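Local coordinates for SidF, inhibitor of growth family, member 3 (Legionella pneumophila subsp. pneumophila, PDB 4FYE), which removes phosphate from phosphoinositides, probably as a 3-phosphatase acting on polyphosphorylated species, at residues 361-369 against 422-433. The protein carries 1 engineered substitution. Residues are numbered along the deposited sequence; the frame is centred on the assembly and turned at random.
Sequences VVTAGQRVA and FRQVGALNPLSD
Two loops meet where Gln366 lies beside Ser432, CA to CA 4.1 Å: Asp433 N donates to Gly365 O at 3.1 Å, and Arg367 N to Leu431 O at 3.0 Å. A type I turn from Thr363 to Gln366 brings Gly365 against Asp433, and another from Asn429 to Ser432 presents the Leu431 carbonyl. With chi1 at -156°, CG of Gln366 swings away from the backbone N and lies off-centre over the Phe422 ring as a CH-pi contact, 4.1 Å to the centroid. The Gln366 amide continues beside CD2 of that ring, the two planes 21° apart, and NE2 reaches Asn420 OD1 in a weak hydrogen bond. Val368 straddles two apolar neighbours, CG2 on Phe422 CZ (3.9 Å) and CG1 on Leu431 CD2. On the outer side, Arg367 runs extended past the Pro430 carbonyl and places a guanidinium face over Asp433 CB; its long salt bridge, NH2 to Asp433 OD2 3.8 Å, is charge attraction alone, with OD2 well out of the guanidinium plane, while Asp433 OD1 is hydrogen-bonded to Ser435 OG. The loops follow strands 353-360 and 402-416, parallel neighbours in one sheet, and meet here before leading into helices 373-387 and 438-458; Thr363 also touches Gln373 of the former helix.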
loop_
_atom_site.group_PDB
_atom_site.type_symbol
_atom_site.label_atom_id
_atom_site.label_comp_id
_atom_site.label_asym_id
_atom_site.label_seq_id
_atom_site.Cartn_x
_atom_site.Cartn_y
_atom_site.Cartn_z
ATOM N N VAL A 361 -2.983 9.462 2.137
ATOM C CA VAL A 361 -3.069 10.339 0.992
ATOM C C VAL A 361 -4.539 10.803 0.635
ATOM O O VAL A 361 -4.797 11.420 -0.356
ATOM C CB VAL A 361 -2.254 9.620 -0.099
ATOM C CG1 VAL A 361 -3.089 9.137 -1.231
ATOM C CG2 VAL A 361 -0.985 10.371 -0.457
ATOM N N VAL A 362 -5.472 10.488 1.515
ATOM C CA VAL A 362 -6.849 11.035 1.686
ATOM C C VAL A 362 -6.861 12.561 1.983
ATOM O O VAL A 362 -5.860 13.131 2.288
ATOM C CB VAL A 362 -7.374 10.218 2.895
ATOM C CG1 VAL A 362 -7.919 11.057 4.036
ATOM C CG2 VAL A 362 -8.150 8.947 2.515
ATOM N N THR A 363 -7.964 13.272 1.796
ATOM C CA THR A 363 -8.004 14.635 2.308
ATOM C C THR A 363 -8.948 14.722 3.538
ATOM O O THR A 363 -10.177 14.886 3.445
ATOM C CB THR A 363 -7.952 15.803 1.242
ATOM O OG1 THR A 363 -8.564 17.048 1.711
ATOM C CG2 THR A 363 -8.445 15.461 -0.012
ATOM N N ALA A 364 -8.309 14.534 4.685
ATOM C CA ALA A 364 -8.956 14.429 5.962
ATOM C C ALA A 364 -9.895 15.558 6.216
ATOM O O ALA A 364 -10.917 15.356 6.893
ATOM C CB ALA A 364 -7.903 14.422 7.031
ATOM N N GLY A 365 -9.597 16.760 5.713
ATOM C CA GLY A 365 -10.526 17.895 6.023
ATOM C C GLY A 365 -11.729 18.145 5.128
ATOM O O GLY A 365 -12.482 19.041 5.382
ATOM N N GLN A 366 -11.867 17.381 4.046
ATOM C CA GLN A 366 -12.829 17.644 2.961
ATOM C C GLN A 366 -14.252 17.716 3.441
ATOM O O GLN A 366 -14.669 16.930 4.253
ATOM C CB GLN A 366 -12.761 16.517 1.971
ATOM C CG GLN A 366 -13.225 16.875 0.591
ATOM C CD GLN A 366 -13.012 15.771 -0.391
ATOM O OE1 GLN A 366 -13.920 15.458 -1.158
ATOM N NE2 GLN A 366 -11.803 15.188 -0.411
ATOM N N ARG A 367 -15.042 18.631 2.894
ATOM C CA ARG A 367 -16.375 18.866 3.422
ATOM C C ARG A 367 -17.537 18.475 2.533
ATOM O O ARG A 367 -18.691 18.492 2.963
ATOM C CB ARG A 367 -16.516 20.343 3.851
ATOM C CG ARG A 367 -15.740 20.593 5.118
ATOM C CD ARG A 367 -16.308 21.721 5.890
ATOM N NE ARG A 367 -15.836 21.693 7.263
ATOM C CZ ARG A 367 -15.159 22.686 7.830
ATOM N NH1 ARG A 367 -14.854 23.789 7.129
ATOM N NH2 ARG A 367 -14.776 22.562 9.093
ATOM N N VAL A 368 -17.261 18.202 1.282
ATOM C CA VAL A 368 -18.278 17.674 0.428
ATOM C C VAL A 368 -17.757 16.369 -0.166
ATOM O O VAL A 368 -16.544 16.224 -0.326
ATOM C CB VAL A 368 -18.636 18.631 -0.712
ATOM C CG1 VAL A 368 -19.337 19.853 -0.128
ATOM C CG2 VAL A 368 -17.416 18.963 -1.550
ATOM N N ALA A 369 -18.672 15.443 -0.472
ATOM C CA ALA A 369 -18.302 14.115 -0.977
ATOM C C ALA A 369 -17.242 13.556 -0.027
ATOM O O ALA A 369 -16.262 12.919 -0.453
ATOM C CB ALA A 369 -17.750 14.225 -2.407
ATOM N N PHE A 422 -9.158 18.724 -3.374
ATOM C CA PHE A 422 -9.379 19.419 -2.137
ATOM C C PHE A 422 -8.161 19.500 -1.250
ATOM O O PHE A 422 -8.265 20.038 -0.193
ATOM C CB PHE A 422 -10.627 18.890 -1.397
ATOM C CG PHE A 422 -11.914 18.872 -2.265
ATOM C CD1 PHE A 422 -12.777 19.968 -2.285
ATOM C CD2 PHE A 422 -12.275 17.735 -3.025
ATOM C CE1 PHE A 422 -13.955 19.956 -3.072
ATOM C CE2 PHE A 422 -13.441 17.707 -3.788
ATOM C CZ PHE A 422 -14.276 18.818 -3.831
ATOM N N ARG A 423 -6.991 19.067 -1.722
ATOM C CA ARG A 423 -5.814 18.864 -0.854
ATOM C C ARG A 423 -5.372 20.117 -0.076
ATOM O O ARG A 423 -4.799 20.017 1.004
ATOM C CB ARG A 423 -4.616 18.248 -1.671
ATOM C CG ARG A 423 -3.758 19.286 -2.434
ATOM C CD ARG A 423 -2.827 18.699 -3.500
ATOM N NE ARG A 423 -3.759 18.646 -4.557
ATOM C CZ ARG A 423 -3.827 19.397 -5.638
ATOM N NH1 ARG A 423 -2.877 20.274 -6.069
ATOM N NH2 ARG A 423 -4.894 19.135 -6.331
ATOM N N GLN A 424 -5.620 21.304 -0.621
ATOM C CA GLN A 424 -5.151 22.547 0.029
ATOM C C GLN A 424 -5.879 23.707 -0.556
ATOM O O GLN A 424 -5.404 24.395 -1.446
ATOM C CB GLN A 424 -3.648 22.786 -0.091
ATOM C CG GLN A 424 -3.129 23.906 0.886
ATOM C CD GLN A 424 -3.022 23.391 2.338
ATOM O OE1 GLN A 424 -3.420 22.273 2.610
ATOM N NE2 GLN A 424 -2.499 24.197 3.253
ATOM N N VAL A 425 -7.064 23.898 -0.044
ATOM C CA VAL A 425 -8.038 24.885 -0.508
ATOM C C VAL A 425 -7.613 26.303 -0.021
ATOM O O VAL A 425 -6.885 26.447 0.964
ATOM C CB VAL A 425 -9.289 24.360 0.203
ATOM C CG1 VAL A 425 -9.877 25.274 1.329
ATOM C CG2 VAL A 425 -10.177 23.572 -0.734
ATOM N N GLY A 426 -8.026 27.357 -0.729
ATOM C CA GLY A 426 -7.612 28.729 -0.385
ATOM C C GLY A 426 -8.121 29.224 0.982
ATOM O O GLY A 426 -8.866 28.506 1.672
ATOM N N ALA A 427 -7.725 30.441 1.376
ATOM C CA ALA A 427 -8.225 31.022 2.622
ATOM C C ALA A 427 -9.738 31.054 2.524
ATOM O O ALA A 427 -10.319 31.474 1.488
ATOM C CB ALA A 427 -7.685 32.448 2.850
ATOM N N LEU A 428 -10.377 30.575 3.590
ATOM C CA LEU A 428 -11.805 30.870 3.822
ATOM C C LEU A 428 -12.742 30.013 2.972
ATOM O O LEU A 428 -13.946 30.129 3.039
ATOM C CB LEU A 428 -12.108 32.372 3.610
ATOM C CG LEU A 428 -11.433 33.388 4.575
ATOM C CD1 LEU A 428 -11.850 34.845 4.254
ATOM C CD2 LEU A 428 -11.628 33.090 6.071
ATOM N N ASN A 429 -12.169 29.178 2.151
ATOM C CA ASN A 429 -12.945 28.284 1.319
ATOM C C ASN A 429 -13.664 27.241 2.183
ATOM O O ASN A 429 -13.041 26.503 2.909
ATOM C CB ASN A 429 -12.035 27.616 0.296
ATOM C CG ASN A 429 -12.816 26.981 -0.828
ATOM O OD1 ASN A 429 -12.489 27.160 -1.997
ATOM N ND2 ASN A 429 -13.867 26.265 -0.486
ATOM N N PRO A 430 -14.990 27.197 2.123
ATOM C CA PRO A 430 -15.641 26.291 3.069
ATOM C C PRO A 430 -15.579 24.841 2.612
ATOM O O PRO A 430 -16.079 23.998 3.322
ATOM C CB PRO A 430 -17.096 26.766 3.033
ATOM C CG PRO A 430 -17.237 27.270 1.636
ATOM C CD PRO A 430 -15.966 28.006 1.379
ATOM N N LEU A 431 -15.004 24.533 1.445
ATOM C CA LEU A 431 -15.059 23.145 0.973
ATOM C C LEU A 431 -14.104 22.209 1.663
ATOM O O LEU A 431 -14.121 21.059 1.416
ATOM C CB LEU A 431 -14.820 23.022 -0.531
ATOM C CG LEU A 431 -15.826 23.766 -1.372
ATOM C CD1 LEU A 431 -15.369 23.685 -2.800
ATOM C CD2 LEU A 431 -17.247 23.249 -1.154
ATOM N N SER A 432 -13.249 22.690 2.526
ATOM C CA SER A 432 -12.356 21.749 3.181
ATOM C C SER A 432 -11.647 22.528 4.277
ATOM O O SER A 432 -11.682 23.749 4.291
ATOM C CB SER A 432 -11.381 21.137 2.148
ATOM O OG SER A 432 -10.480 20.232 2.735
ATOM N N ASP A 433 -11.044 21.814 5.204
ATOM C CA ASP A 433 -10.437 22.434 6.334
ATOM C C ASP A 433 -8.997 21.872 6.274
ATOM O O ASP A 433 -8.774 20.732 6.621
ATOM C CB ASP A 433 -11.203 21.977 7.561
ATOM C CG ASP A 433 -10.586 22.471 8.877
ATOM O OD1 ASP A 433 -9.606 23.267 8.895
ATOM O OD2 ASP A 433 -11.117 22.075 9.931
#